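Local coordinates for protein photoreceptor-histidine kinase BphP (Stigmatella aurantiaca DW4/3-1, PDB 6BAF) that probably senses red and far-red light through a bilin chromophore bound in its PAS-GAF region and probably relays the signal to its own histidine kinase output, at residues A[21-26]-A[102-107]; A[39-44]-A[82-87]; A[96-101]-A[232-237]. All blocks are in the same frame, centred on the assembly; numbering follows the deposited sequence.

Interaction 1 of 3, residues A[21-26]-A[102-107]; sequences LVLSEP and GRLILE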
ATOM      1  N   LEU A  21     -20.246  12.448 -13.648  1.00 41.06           N
ATOM      2  CA  LEU A  21     -21.565  11.921 -13.973  1.00 38.83           C
ATOM      3  C   LEU A  21     -22.321  11.629 -12.685  1.00 43.02           C
ATOM      4  O   LEU A  21     -21.718  11.245 -11.684  1.00 39.56           O
ATOM      5  CB  LEU A  21     -21.445  10.629 -14.779  1.00 39.59           C
ATOM      6  CG  LEU A  21     -20.542  10.654 -16.007  1.00 40.96           C
ATOM      7  CD1 LEU A  21     -20.481   9.248 -16.565  1.00 41.60           C
ATOM      8  CD2 LEU A  21     -21.066  11.647 -17.073  1.00 39.92           C
ATOM      9  N   VAL A  22     -23.647  11.811 -12.689  1.00 38.72           N
ATOM     10  CA  VAL A  22     -24.502  11.285 -11.627  1.00 35.62           C
ATOM     11  C   VAL A  22     -25.372  10.189 -12.231  1.00 40.62           C
ATOM     12  O   VAL A  22     -25.895  10.341 -13.344  1.00 40.21           O
ATOM     13  CB  VAL A  22     -25.361  12.367 -10.970  1.00 37.34           C
ATOM     14  CG1 VAL A  22     -26.256  11.742  -9.934  1.00 39.37           C
ATOM     15  CG2 VAL A  22     -24.483  13.467 -10.335  1.00 37.44           C
ATOM     16  N   LEU A  23     -25.494   9.075 -11.510  1.00 38.15           N
ATOM     17  CA  LEU A  23     -26.121   7.843 -11.972  1.00 38.58           C
ATOM     18  C   LEU A  23     -27.307   7.496 -11.087  1.00 40.76           C
ATOM     19  O   LEU A  23     -27.206   7.534  -9.848  1.00 39.25           O
ATOM     20  CB  LEU A  23     -25.124   6.681 -11.930  1.00 38.86           C
ATOM     21  CG  LEU A  23     -23.788   6.846 -12.661  1.00 41.22           C
ATOM     22  CD1 LEU A  23     -22.931   5.613 -12.385  1.00 42.96           C
ATOM     23  CD2 LEU A  23     -24.038   6.937 -14.095  1.00 45.69           C
ATOM     24  N   SER A  24     -28.423   7.109 -11.702  1.00 38.21           N
ATOM     25  CA  SER A  24     -29.504   6.678 -10.826  1.00 40.78           C
ATOM     26  C   SER A  24     -29.219   5.281 -10.285  1.00 38.27           C
ATOM     27  O   SER A  24     -28.450   4.512 -10.859  1.00 36.70           O
ATOM     28  CB  SER A  24     -30.838   6.642 -11.570  1.00 37.83           C
ATOM     29  OG  SER A  24     -30.789   5.598 -12.539  1.00 38.83           O
ATOM     30  N   GLU A  25     -29.932   4.921  -9.234  1.00 39.05           N
ATOM     31  CA  GLU A  25     -29.798   3.591  -8.670  1.00 45.94           C
ATOM     32  C   GLU A  25     -31.178   2.999  -8.547  1.00 45.59           C
ATOM     33  O   GLU A  25     -32.049   3.628  -7.942  1.00 44.12           O
ATOM     34  CB  GLU A  25     -29.137   3.668  -7.297  1.00 46.85           C
ATOM     35  CG  GLU A  25     -27.881   4.559  -7.281  1.00 48.28           C
ATOM     36  CD  GLU A  25     -27.281   4.687  -5.876  1.00 55.98           C
ATOM     37  OE1 GLU A  25     -27.611   5.680  -5.156  1.00 57.04           O
ATOM     38  OE2 GLU A  25     -26.509   3.779  -5.486  1.00 52.48           O
ATOM     39  N   PRO A  26     -31.366   1.752  -9.009  1.00 45.35           N
ATOM     40  CA  PRO A  26     -30.314   0.820  -9.460  1.00 46.42           C
ATOM     41  C   PRO A  26     -30.020   0.875 -10.925  1.00 47.22           C
ATOM     42  O   PRO A  26     -29.159   0.128 -11.422  1.00 45.95           O
ATOM     43  CB  PRO A  26     -30.897  -0.557  -9.120  1.00 45.45           C
ATOM     44  CG  PRO A  26     -32.383  -0.362  -9.331  1.00 51.40           C
ATOM     45  CD  PRO A  26     -32.644   1.055  -8.753  1.00 47.91           C
ATOM     46  N   GLY A 102     -27.844  10.851  -1.094  1.00 43.78           N
ATOM     47  CA  GLY A 102     -28.778  10.196  -1.976  1.00 44.21           C
ATOM     48  C   GLY A 102     -28.375  10.112  -3.436  1.00 47.75           C
ATOM     49  O   GLY A 102     -29.132   9.533  -4.225  1.00 48.57           O
ATOM     50  N   ARG A 103     -27.195  10.597  -3.832  1.00 42.48           N
ATOM     51  CA  ARG A 103     -26.814  10.499  -5.229  0.50 41.01           C
ATOM     52  C   ARG A 103     -25.560   9.644  -5.379  1.00 41.66           C
ATOM     53  O   ARG A 103     -24.718   9.542  -4.477  1.00 40.49           O
ATOM     54  CB  ARG A 103     -26.631  11.897  -5.869  0.50 41.25           C
ATOM     55  CG  ARG A 103     -27.864  12.854  -5.667  0.50 43.28           C
ATOM     56  CD  ARG A 103     -28.809  13.149  -6.896  0.50 43.35           C
ATOM     57  NE  ARG A 103     -28.967  12.081  -7.898  0.50 47.10           N
ATOM     58  CZ  ARG A 103     -29.871  12.058  -8.903  0.50 43.58           C
ATOM     59  NH1 ARG A 103     -30.788  13.057  -9.075  0.50 38.35           N
ATOM     60  NH2 ARG A 103     -29.852  11.009  -9.735  0.50 29.18           N
ATOM     61  N   LEU A 104     -25.468   8.992  -6.532  1.00 37.89           N
ATOM     62  CA  LEU A 104     -24.322   8.165  -6.903  1.00 41.08           C
ATOM     63  C   LEU A 104     -23.522   8.956  -7.932  1.00 40.11           C
ATOM     64  O   LEU A 104     -23.982   9.173  -9.060  1.00 38.72           O
ATOM     65  CB  LEU A 104     -24.774   6.824  -7.479  1.00 37.50           C
ATOM     66  CG  LEU A 104     -23.904   5.572  -7.570  1.00 45.24           C
ATOM     67  CD1 LEU A 104     -24.239   4.707  -8.769  1.00 37.20           C
ATOM     68  CD2 LEU A 104     -22.393   5.715  -7.327  1.00 37.55           C
ATOM     69  N   ILE A 105     -22.335   9.397  -7.545  1.00 36.25           N
ATOM     70  CA  ILE A 105     -21.511  10.273  -8.366  1.00 36.06           C
ATOM     71  C   ILE A 105     -20.321   9.470  -8.858  1.00 42.92           C
ATOM     72  O   ILE A 105     -19.628   8.824  -8.058  1.00 38.61           O
ATOM     73  CB  ILE A 105     -21.051  11.504  -7.571  1.00 36.00           C
ATOM     74  CG1 ILE A 105     -22.266  12.333  -7.160  1.00 39.77           C
ATOM     75  CG2 ILE A 105     -20.004  12.276  -8.390  1.00 37.89           C
ATOM     76  CD1 ILE A 105     -21.983  13.474  -6.201  1.00 38.64           C
ATOM     77  N   LEU A 106     -20.079   9.510 -10.164  1.00 35.53           N
ATOM     78  CA  LEU A 106     -18.957   8.811 -10.777  1.00 36.48           C
ATOM     79  C   LEU A 106     -18.064   9.861 -11.422  1.00 42.91           C
ATOM     80  O   LEU A 106     -18.516  10.625 -12.292  1.00 38.97           O
ATOM     81  CB  LEU A 106     -19.451   7.777 -11.794  1.00 36.89           C
ATOM     82  CG  LEU A 106     -18.413   7.148 -12.719  1.00 41.66           C
ATOM     83  CD1 LEU A 106     -17.391   6.320 -11.906  1.00 40.88           C
ATOM     84  CD2 LEU A 106     -19.114   6.285 -13.788  1.00 40.61           C
ATOM     85  N   GLU A 107     -16.823   9.962 -10.944  1.00 39.15           N
ATOM     86  CA  GLU A 107     -15.840  10.873 -11.517  1.00 38.46           C
ATOM     87  C   GLU A 107     -14.840  10.095 -12.349  1.00 43.51           C
ATOM     88  O   GLU A 107     -14.391   9.013 -11.944  1.00 42.81           O
ATOM     89  CB  GLU A 107     -15.142  11.664 -10.410  1.00 39.14           C
ATOM     90  CG  GLU A 107     -16.197  12.553  -9.791  1.00 43.21           C
ATOM     91  CD  GLU A 107     -15.703  13.384  -8.662  1.00 48.85           C
ATOM     92  OE1 GLU A 107     -15.362  12.806  -7.577  1.00 50.23           O
ATOM     93  OE2 GLU A 107     -15.662  14.628  -8.863  1.00 47.55           O
TER
HETATM   94  O   HOH W   1     -28.009   9.179  -8.101  1.00 36.94           O
HETATM   95  O   HOH W   2     -29.238   7.786  -6.216  1.00 50.70           O

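Interaction 2 of 3, residues A[39-44]-A[82-87]; sequences AVLGNS and VVWRVD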
ATOM      1  N   ALA A  39     -15.130  17.204 -24.968  1.00 51.59           N
ATOM      2  CA  ALA A  39     -13.674  17.184 -24.962  1.00 54.82           C
ATOM      3  C   ALA A  39     -13.125  15.907 -24.337  1.00 60.20           C
ATOM      4  O   ALA A  39     -12.170  15.320 -24.854  1.00 63.26           O
ATOM      5  CB  ALA A  39     -13.132  18.407 -24.234  1.00 51.23           C
ATOM      6  N   VAL A  40     -13.696  15.452 -23.229  1.00 57.21           N
ATOM      7  CA  VAL A  40     -13.048  14.368 -22.490  1.00 51.10           C
ATOM      8  C   VAL A  40     -13.532  13.000 -22.938  1.00 55.71           C
ATOM      9  O   VAL A  40     -12.752  12.044 -22.994  1.00 55.51           O
ATOM     10  CB  VAL A  40     -13.289  14.575 -20.989  1.00 53.78           C
ATOM     11  CG1 VAL A  40     -12.692  13.420 -20.194  1.00 47.88           C
ATOM     12  CG2 VAL A  40     -12.769  15.935 -20.567  1.00 49.53           C
ATOM     13  N   LEU A  41     -14.822  12.884 -23.252  1.00 54.31           N
ATOM     14  CA  LEU A  41     -15.468  11.601 -23.480  1.00 52.90           C
ATOM     15  C   LEU A  41     -15.768  11.316 -24.952  1.00 54.16           C
ATOM     16  O   LEU A  41     -15.897  10.147 -25.333  1.00 53.53           O
ATOM     17  CB  LEU A  41     -16.784  11.558 -22.682  1.00 53.85           C
ATOM     18  CG  LEU A  41     -16.968  10.705 -21.429  1.00 56.30           C
ATOM     19  CD1 LEU A  41     -15.691  10.486 -20.649  1.00 50.82           C
ATOM     20  CD2 LEU A  41     -18.086  11.241 -20.530  1.00 48.30           C
ATOM     21  N   GLY A  42     -15.900  12.337 -25.784  1.00 54.91           N
ATOM     22  CA  GLY A  42     -16.378  12.108 -27.129  1.00 57.26           C
ATOM     23  C   GLY A  42     -17.883  12.100 -27.277  1.00 58.77           C
ATOM     24  O   GLY A  42     -18.372  11.762 -28.356  1.00 64.02           O
ATOM     25  N   ASN A  43     -18.638  12.468 -26.236  1.00 59.08           N
ATOM     26  CA  ASN A  43     -20.093  12.583 -26.301  0.72 56.54           C
ATOM     27  C   ASN A  43     -20.540  13.939 -25.774  1.00 55.58           C
ATOM     28  O   ASN A  43     -19.827  14.605 -25.019  1.00 58.66           O
ATOM     29  CB  ASN A  43     -20.789  11.495 -25.491  1.00 57.94           C
ATOM     30  CG  ASN A  43     -20.611  10.139 -26.078  1.00 59.82           C
ATOM     31  OD1 ASN A  43     -19.809   9.351 -25.597  1.00 60.93           O
ATOM     32  ND2 ASN A  43     -21.344   9.855 -27.144  1.00 58.25           N
ATOM     33  N   SER A  44     -21.740  14.354 -26.184  1.00 59.95           N
ATOM     34  CA  SER A  44     -22.340  15.595 -25.696  1.00 60.50           C
ATOM     35  C   SER A  44     -23.200  15.336 -24.456  1.00 58.69           C
ATOM     36  O   SER A  44     -23.559  14.197 -24.142  1.00 58.34           O
ATOM     37  CB  SER A  44     -23.211  16.220 -26.772  1.00 58.95           C
ATOM     38  OG  SER A  44     -24.156  15.251 -27.200  1.00 62.05           O
ATOM     39  N   VAL A  82     -12.846   1.977 -16.092  1.00 48.60           N
ATOM     40  CA  VAL A  82     -13.906   2.414 -16.978  1.00 49.94           C
ATOM     41  C   VAL A  82     -13.296   2.532 -18.355  1.00 51.99           C
ATOM     42  O   VAL A  82     -12.336   3.288 -18.544  1.00 54.76           O
ATOM     43  CB  VAL A  82     -14.518   3.753 -16.530  1.00 49.23           C
ATOM     44  CG1 VAL A  82     -15.476   4.262 -17.603  1.00 48.90           C
ATOM     45  CG2 VAL A  82     -15.199   3.607 -15.146  1.00 47.53           C
ATOM     46  N   VAL A  83     -13.842   1.795 -19.316  1.00 51.80           N
ATOM     47  CA  VAL A  83     -13.388   1.863 -20.700  1.00 55.49           C
ATOM     48  C   VAL A  83     -14.547   2.405 -21.527  1.00 52.79           C
ATOM     49  O   VAL A  83     -15.570   1.732 -21.690  1.00 53.98           O
ATOM     50  CB  VAL A  83     -12.917   0.497 -21.212  1.00 60.35           C
ATOM     51  CG1 VAL A  83     -12.483   0.589 -22.671  1.00 58.30           C
ATOM     52  CG2 VAL A  83     -11.782  -0.044 -20.293  1.00 55.09           C
ATOM     53  N   TRP A  84     -14.396   3.616 -22.035  1.00 52.90           N
ATOM     54  CA  TRP A  84     -15.457   4.291 -22.777  1.00 58.55           C
ATOM     55  C   TRP A  84     -15.335   4.037 -24.272  1.00 59.13           C
ATOM     56  O   TRP A  84     -14.461   4.612 -24.929  1.00 63.40           O
ATOM     57  CB  TRP A  84     -15.416   5.789 -22.507  1.00 55.73           C
ATOM     58  CG  TRP A  84     -16.459   6.128 -21.579  1.00 65.60           C
ATOM     59  CD1 TRP A  84     -16.468   5.865 -20.237  1.00 71.27           C
ATOM     60  CD2 TRP A  84     -17.662   6.799 -21.847  1.00 56.89           C
ATOM     61  NE1 TRP A  84     -17.622   6.321 -19.656  1.00 64.43           N
ATOM     62  CE2 TRP A  84     -18.369   6.912 -20.610  1.00 57.92           C
ATOM     63  CE3 TRP A  84     -18.210   7.334 -22.984  1.00 55.23           C
ATOM     64  CZ2 TRP A  84     -19.589   7.527 -20.490  1.00 57.30           C
ATOM     65  CZ3 TRP A  84     -19.422   7.941 -22.857  1.00 60.02           C
ATOM     66  CH2 TRP A  84     -20.100   8.034 -21.612  1.00 53.01           C
ATOM     67  N   ARG A  85     -16.254   3.241 -24.817  1.00 59.59           N
ATOM     68  CA  ARG A  85     -16.331   2.989 -26.256  1.00 63.16           C
ATOM     69  C   ARG A  85     -17.265   4.015 -26.882  1.00 64.98           C
ATOM     70  O   ARG A  85     -18.484   3.937 -26.717  1.00 64.62           O
ATOM     71  CB  ARG A  85     -16.828   1.571 -26.538  1.00 64.85           C
ATOM     72  CG  ARG A  85     -16.707   1.140 -28.012  1.00 68.41           C
ATOM     73  CD  ARG A  85     -16.617  -0.357 -28.114  1.00 72.13           C
ATOM     74  NE  ARG A  85     -15.223  -0.758 -27.943  1.00 82.45           N
ATOM     75  CZ  ARG A  85     -14.776  -2.015 -27.986  1.00 83.65           C
ATOM     76  NH1 ARG A  85     -15.626  -3.030 -28.164  1.00 79.94           N
ATOM     77  NH2 ARG A  85     -13.474  -2.257 -27.809  1.00 81.55           N
ATOM     78  N   VAL A  86     -16.709   4.967 -27.616  1.00 68.96           N
ATOM     79  CA  VAL A  86     -17.556   6.014 -28.171  1.00 74.60           C
ATOM     80  C   VAL A  86     -17.777   5.778 -29.663  1.00 86.78           C
ATOM     81  O   VAL A  86     -18.917   5.525 -30.084  1.00 93.45           O
ATOM     82  CB  VAL A  86     -16.995   7.421 -27.871  1.00 71.80           C
ATOM     83  CG1 VAL A  86     -15.481   7.513 -28.185  1.00 77.73           C
ATOM     84  CG2 VAL A  86     -17.793   8.475 -28.608  1.00 69.10           C
ATOM     85  N   ASP A  87     -16.730   5.823 -30.486  1.00 81.39           N
ATOM     86  CA  ASP A  87     -17.056   5.636 -31.904  1.00 91.54           C
ATOM     87  C   ASP A  87     -16.140   4.819 -32.837  1.00 90.95           C
ATOM     88  O   ASP A  87     -16.048   5.163 -34.008  1.00 99.09           O
ATOM     89  CB  ASP A  87     -17.252   7.024 -32.541  1.00 92.99           C
ATOM     90  CG  ASP A  87     -18.529   7.107 -33.393  1.00100.94           C
ATOM     91  OD1 ASP A  87     -19.057   8.235 -33.573  1.00100.35           O
ATOM     92  OD2 ASP A  87     -19.009   6.043 -33.861  1.00 99.06           O
TER

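Interaction 3 of 3, residues A[96-101]-A[232-237]; sequences IAHRHQ and LSFSVL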
ATOM      1  N   ILE A  96     -13.712   7.065  -9.956  1.00 40.98           N
ATOM      2  CA  ILE A  96     -13.864   7.165  -8.526  1.00 42.23           C
ATOM      3  C   ILE A  96     -15.339   7.455  -8.277  1.00 43.29           C
ATOM      4  O   ILE A  96     -15.839   8.524  -8.664  1.00 41.76           O
ATOM      5  CB  ILE A  96     -12.964   8.262  -7.960  1.00 43.47           C
ATOM      6  CG1 ILE A  96     -11.524   7.995  -8.401  1.00 48.64           C
ATOM      7  CG2 ILE A  96     -13.128   8.343  -6.475  1.00 40.53           C
ATOM      8  CD1 ILE A  96     -10.704   9.250  -8.447  1.00 53.44           C
ATOM      9  N   ALA A  97     -16.042   6.515  -7.654  1.00 40.26           N
ATOM     10  CA  ALA A  97     -17.472   6.640  -7.449  1.00 42.01           C
ATOM     11  C   ALA A  97     -17.769   6.696  -5.959  1.00 42.76           C
ATOM     12  O   ALA A  97     -17.090   6.047  -5.160  1.00 42.28           O
ATOM     13  CB  ALA A  97     -18.218   5.476  -8.118  1.00 39.74           C
ATOM     14  N   HIS A  98     -18.759   7.498  -5.579  1.00 36.26           N
ATOM     15  CA  HIS A  98     -19.182   7.574  -4.190  1.00 39.10           C
ATOM     16  C   HIS A  98     -20.677   7.893  -4.145  1.00 39.43           C
ATOM     17  O   HIS A  98     -21.259   8.353  -5.126  1.00 36.99           O
ATOM     18  CB  HIS A  98     -18.370   8.619  -3.381  1.00 33.42           C
ATOM     19  CG  HIS A  98     -18.710  10.045  -3.692  1.00 37.36           C
ATOM     20  ND1 HIS A  98     -18.224  10.701  -4.806  1.00 35.68           N
ATOM     21  CD2 HIS A  98     -19.480  10.948  -3.028  1.00 38.28           C
ATOM     22  CE1 HIS A  98     -18.695  11.939  -4.827  1.00 37.76           C
ATOM     23  NE2 HIS A  98     -19.466  12.113  -3.765  1.00 37.72           N
ATOM     24  N   ARG A  99     -21.288   7.607  -2.995  1.00 36.74           N
ATOM     25  CA  ARG A  99     -22.654   7.964  -2.678  1.00 41.49           C
ATOM     26  C   ARG A  99     -22.638   9.071  -1.643  1.00 43.67           C
ATOM     27  O   ARG A  99     -21.923   8.973  -0.642  1.00 42.24           O
ATOM     28  CB  ARG A  99     -23.419   6.760  -2.144  1.00 41.17           C
ATOM     29  CG  ARG A  99     -23.492   5.628  -3.164  1.00 43.23           C
ATOM     30  CD  ARG A  99     -24.414   4.517  -2.661  1.00 43.46           C
ATOM     31  NE  ARG A  99     -24.554   3.486  -3.675  1.00 43.50           N
ATOM     32  CZ  ARG A  99     -23.775   2.415  -3.744  1.00 50.22           C
ATOM     33  NH1 ARG A  99     -22.811   2.243  -2.846  1.00 51.33           N
ATOM     34  NH2 ARG A  99     -23.935   1.540  -4.710  1.00 45.78           N
ATOM     35  N   HIS A 100     -23.433  10.114  -1.870  1.00 40.39           N
ATOM     36  CA  HIS A 100     -23.564  11.166  -0.879  1.00 43.17           C
ATOM     37  C   HIS A 100     -24.886  11.881  -1.107  1.00 44.18           C
ATOM     38  O   HIS A 100     -25.247  12.183  -2.258  1.00 44.93           O
ATOM     39  CB  HIS A 100     -22.394  12.151  -0.964  1.00 40.73           C
ATOM     40  CG  HIS A 100     -22.463  13.266   0.039  1.00 44.01           C
ATOM     41  ND1 HIS A 100     -22.515  13.044   1.400  1.00 47.19           N
ATOM     42  CD2 HIS A 100     -22.453  14.614  -0.121  1.00 43.92           C
ATOM     43  CE1 HIS A 100     -22.539  14.203   2.038  1.00 46.02           C
ATOM     44  NE2 HIS A 100     -22.509  15.172   1.138  1.00 49.53           N
ATOM     45  N   GLN A 101     -25.593  12.156  -0.013  1.00 45.34           N
ATOM     46  CA  GLN A 101     -26.899  12.835  -0.050  1.00 46.05           C
ATOM     47  C   GLN A 101     -27.841  12.176  -1.053  1.00 46.46           C
ATOM     48  O   GLN A 101     -28.537  12.847  -1.811  1.00 45.62           O
ATOM     49  CB  GLN A 101     -26.746  14.320  -0.368  1.00 47.91           C
ATOM     50  CG  GLN A 101     -25.891  15.095   0.640  1.00 50.62           C
ATOM     51  CD  GLN A 101     -26.599  15.302   1.962  1.00 58.34           C
ATOM     52  OE1 GLN A 101     -27.800  15.092   2.063  1.00 61.76           O
ATOM     53  NE2 GLN A 101     -25.857  15.726   2.982  1.00 62.93           N
ATOM     54  N   LEU A 232     -21.324  18.469  -3.771  1.00 40.27           N
ATOM     55  CA  LEU A 232     -20.065  17.936  -4.303  1.00 39.95           C
ATOM     56  C   LEU A 232     -19.003  17.769  -3.213  1.00 40.66           C
ATOM     57  O   LEU A 232     -17.814  17.613  -3.524  1.00 37.97           O
ATOM     58  CB  LEU A 232     -19.562  18.847  -5.417  1.00 37.01           C
ATOM     59  CG  LEU A 232     -20.442  18.836  -6.673  1.00 40.01           C
ATOM     60  CD1 LEU A 232     -19.943  19.838  -7.672  1.00 37.87           C
ATOM     61  CD2 LEU A 232     -20.436  17.437  -7.317  1.00 37.81           C
ATOM     62  N   SER A 233     -19.415  17.809  -1.942  1.00 37.23           N
ATOM     63  CA  SER A 233     -18.525  17.654  -0.801  1.00 41.01           C
ATOM     64  C   SER A 233     -17.471  16.562  -0.968  1.00 39.46           C
ATOM     65  O   SER A 233     -16.325  16.788  -0.589  1.00 40.53           O
ATOM     66  CB  SER A 233     -19.326  17.360   0.476  1.00 43.23           C
ATOM     67  OG  SER A 233     -20.135  18.468   0.820  1.00 46.23           O
ATOM     68  N   PHE A 234     -17.825  15.384  -1.499  1.00 34.59           N
ATOM     69  CA  PHE A 234     -16.893  14.257  -1.575  1.00 39.76           C
ATOM     70  C   PHE A 234     -16.400  14.017  -2.980  1.00 38.91           C
ATOM     71  O   PHE A 234     -15.870  12.940  -3.283  1.00 39.34           O
ATOM     72  CB  PHE A 234     -17.527  12.994  -0.995  1.00 36.85           C
ATOM     73  CG  PHE A 234     -17.712  13.095   0.465  1.00 42.10           C
ATOM     74  CD1 PHE A 234     -16.627  12.928   1.318  1.00 46.50           C
ATOM     75  CD2 PHE A 234     -18.926  13.469   0.992  1.00 42.28           C
ATOM     76  CE1 PHE A 234     -16.777  13.062   2.681  1.00 47.15           C
ATOM     77  CE2 PHE A 234     -19.086  13.609   2.352  1.00 47.68           C
ATOM     78  CZ  PHE A 234     -18.017  13.411   3.204  1.00 46.58           C
ATOM     79  N   SER A 235     -16.571  15.001  -3.855  1.00 39.35           N
ATOM     80  CA  SER A 235     -16.149  14.867  -5.241  1.00 39.32           C
ATOM     81  C   SER A 235     -14.756  15.464  -5.428  1.00 40.74           C
ATOM     82  O   SER A 235     -14.471  16.585  -4.963  1.00 41.51           O
ATOM     83  CB  SER A 235     -17.178  15.556  -6.134  1.00 42.90           C
ATOM     84  OG  SER A 235     -16.547  16.038  -7.300  1.00 50.97           O
ATOM     85  N   VAL A 236     -13.875  14.709  -6.089  1.00 39.70           N
ATOM     86  CA  VAL A 236     -12.494  15.170  -6.239  1.00 42.74           C
ATOM     87  C   VAL A 236     -12.404  16.249  -7.314  1.00 41.50           C
ATOM     88  O   VAL A 236     -11.459  17.049  -7.316  1.00 38.82           O
ATOM     89  CB  VAL A 236     -11.552  13.986  -6.567  1.00 48.71           C
ATOM     90  CG1 VAL A 236     -11.868  12.790  -5.669  1.00 51.91           C
ATOM     91  CG2 VAL A 236     -11.732  13.529  -7.985  1.00 46.51           C
ATOM     92  N   LEU A 237     -13.375  16.313  -8.220  1.00 37.04           N
ATOM     93  CA  LEU A 237     -13.330  17.311  -9.275  1.00 36.33           C
ATOM     94  C   LEU A 237     -14.040  18.606  -8.914  1.00 36.43           C
ATOM     95  O   LEU A 237     -14.145  19.486  -9.778  1.00 36.92           O
ATOM     96  CB  LEU A 237     -13.951  16.739 -10.543  1.00 36.47           C
ATOM     97  CG  LEU A 237     -13.176  15.577 -11.153  1.00 41.67           C
ATOM     98  CD1 LEU A 237     -13.970  14.967 -12.290  1.00 40.01           C
ATOM     99  CD2 LEU A 237     -11.770  16.023 -11.598  1.00 38.60           C
TER
HETATM  100  O   HOH W   3     -20.117  14.734  -3.114  1.00 40.20           O

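Interaction 1 of 3, residues A[21-26]-A[102-107]
Val22 and Ile105 face each other on one side of a pair of antiparallel PAS-domain strands, while Leu21, Leu23, Leu104 and Leu106 point to the other, a worked example of how alternating side chains give a sheet two distinct surfaces. On the first face, Val22 CG2 lies 4.0 Å from Ile105 CG1, and its other methyl reaches toward Arg103. With CG1 anti to the backbone N (chi1 177°), Val22 meets the arginine chain at about a right angle in one of the two conformers of Arg103, so this approach is less sure. On the second face, Leu23 is the meeting point: its CB packs 3.8 Å from Leu104 CD1, and its CD1 reaches Leu106 CD2 at 4.1 Å. Leu104 is also crossed nearly at right angles by Glu25, whose CD sits 3.7 Å from Leu104 CB. The carboxylate flanks the leucine, while its OE2 is turned to Arg99. The backbones of Leu21 and Leu106 form a hydrogen-bonded pair, with Leu21 N to Leu106 O at 2.9 Å and the return bond from Leu106 N to Leu21 O at 2.8 Å, both nearly straight. Leu23 N adds a bond to Leu104 O. Past it the strands part and water takes over: one water accepts a bond from Leu104 N, while another donates to both Glu25 OE1 and Gly102 O. The chemistry thus grades from direct amide-carbonyl bonds between buried leucines to a water bridge between the carboxylate of Glu25 and the carbonyl of exposed Gly102.

Interaction 2 of 3, residues A[39-44]-A[82-87]
Leu41 lies over one face of the Trp84 indole where a short PAS-domain helix, 37-41, packs with its C-terminal end on strand 80-85, an edge strand of the antiparallel sheet. Here the packing is tight. Leu41 CG stands 3.8 Å from the centroid of the six-membered ring, only 7° off the ring normal, a CH-pi contact with a nearly vertical approach. Its CD2 branch continues across the ring to Trp84 CH2, at 3.9 Å, and so spreads the leucine over the benzo portion. Phe56 also meets the indole, its ring turned only slightly from that of Trp84, and Phe93 and Leu108 add to the apolar surroundings.

The other part of the contact is nearer solvent and has fewer contacts. Gly42, with its positive phi, takes the chain out of the helix beside Val86, and both residues are only partly buried. Here the valine meets mostly oxygens: Val86 CG2 lies 3.3 Å from Gly42 O and 3.7 Å from Asn43 OD1, while its CB and CG1 face Leu41 O from farther off. That last carbonyl is buried yet has no hydrogen-bonding partner in the model. Between the two regions sits Asn43, whose side chain slides past Val86 in the opposite direction. Its CG is anti to the carbonyl carbon (chi1 -68°), which carries the amide toward the indole. ND2 bonds Gln47 OE1 in the following helix, consistent with the amide being held at about 58° to the ring plane. Asn43 OD1, likewise buried without a polar partner, lies in the indole plane 3.1 Å from Trp84 CZ3.

Interaction 3 of 3, residues A[96-101]-A[232-237]
Phe234 and the two histidines His98 and His100 meet where strand 90-100 of the PAS sheet faces a loop of the GAF domain, a loop that turns through a type I beta turn at 232-235. Its backbone also bonds to His9 and Gln15 near the N-terminus, consistent with the knotted PAS-GAF connection of phytochromes. The aromatic contact is a T-shaped stack: the edge of Phe234 points at the face of His100, with centroids 4.8 Å apart and planes at 76°. Gln101 CG lies over the opposite face of that imidazole. A polar contact involves His98, whose chi1 of 73° sets CG between the backbone N and the carbonyl carbon and turns one ring face to Phe234 O, which stands toward the rim, 3.4 Å from His98 CE1. Apolar contact is slight: Phe234 CB packs 3.5 Å from His98 CD2, and Ile96 CD1 and Val236 CG2 brush at 4.4 Å. Hydrogen bonding between the segments is indirect, through one water at the imidazole edge: it lies in the ring plane 2.8 Å from His98 NE2 and accepts a bond from Phe234 N at 2.9 Å.

How the interactions relate
Together the three contacts show how one PAS sheet serves its own core and a neighbouring domain. Interactions 1 and 3 are centred about 9 Å apart and lie on neighbouring strands, 103-110 and 90-100. They are joined directly by the salt bridge from Glu25 OE2 to Arg99 NE at 2.7 Å, and Glu107 bonds the backbone of Val236 and Leu237 in the GAF loop. Interaction 2 lies at the far border of the sheet, with its centre about 18 Å from that of interaction 1 and about 21 Å from that of interaction 3. Nearest the chromophore comes interaction 3, the side chain of Ser233 lying about 10 Å from the bound bilin.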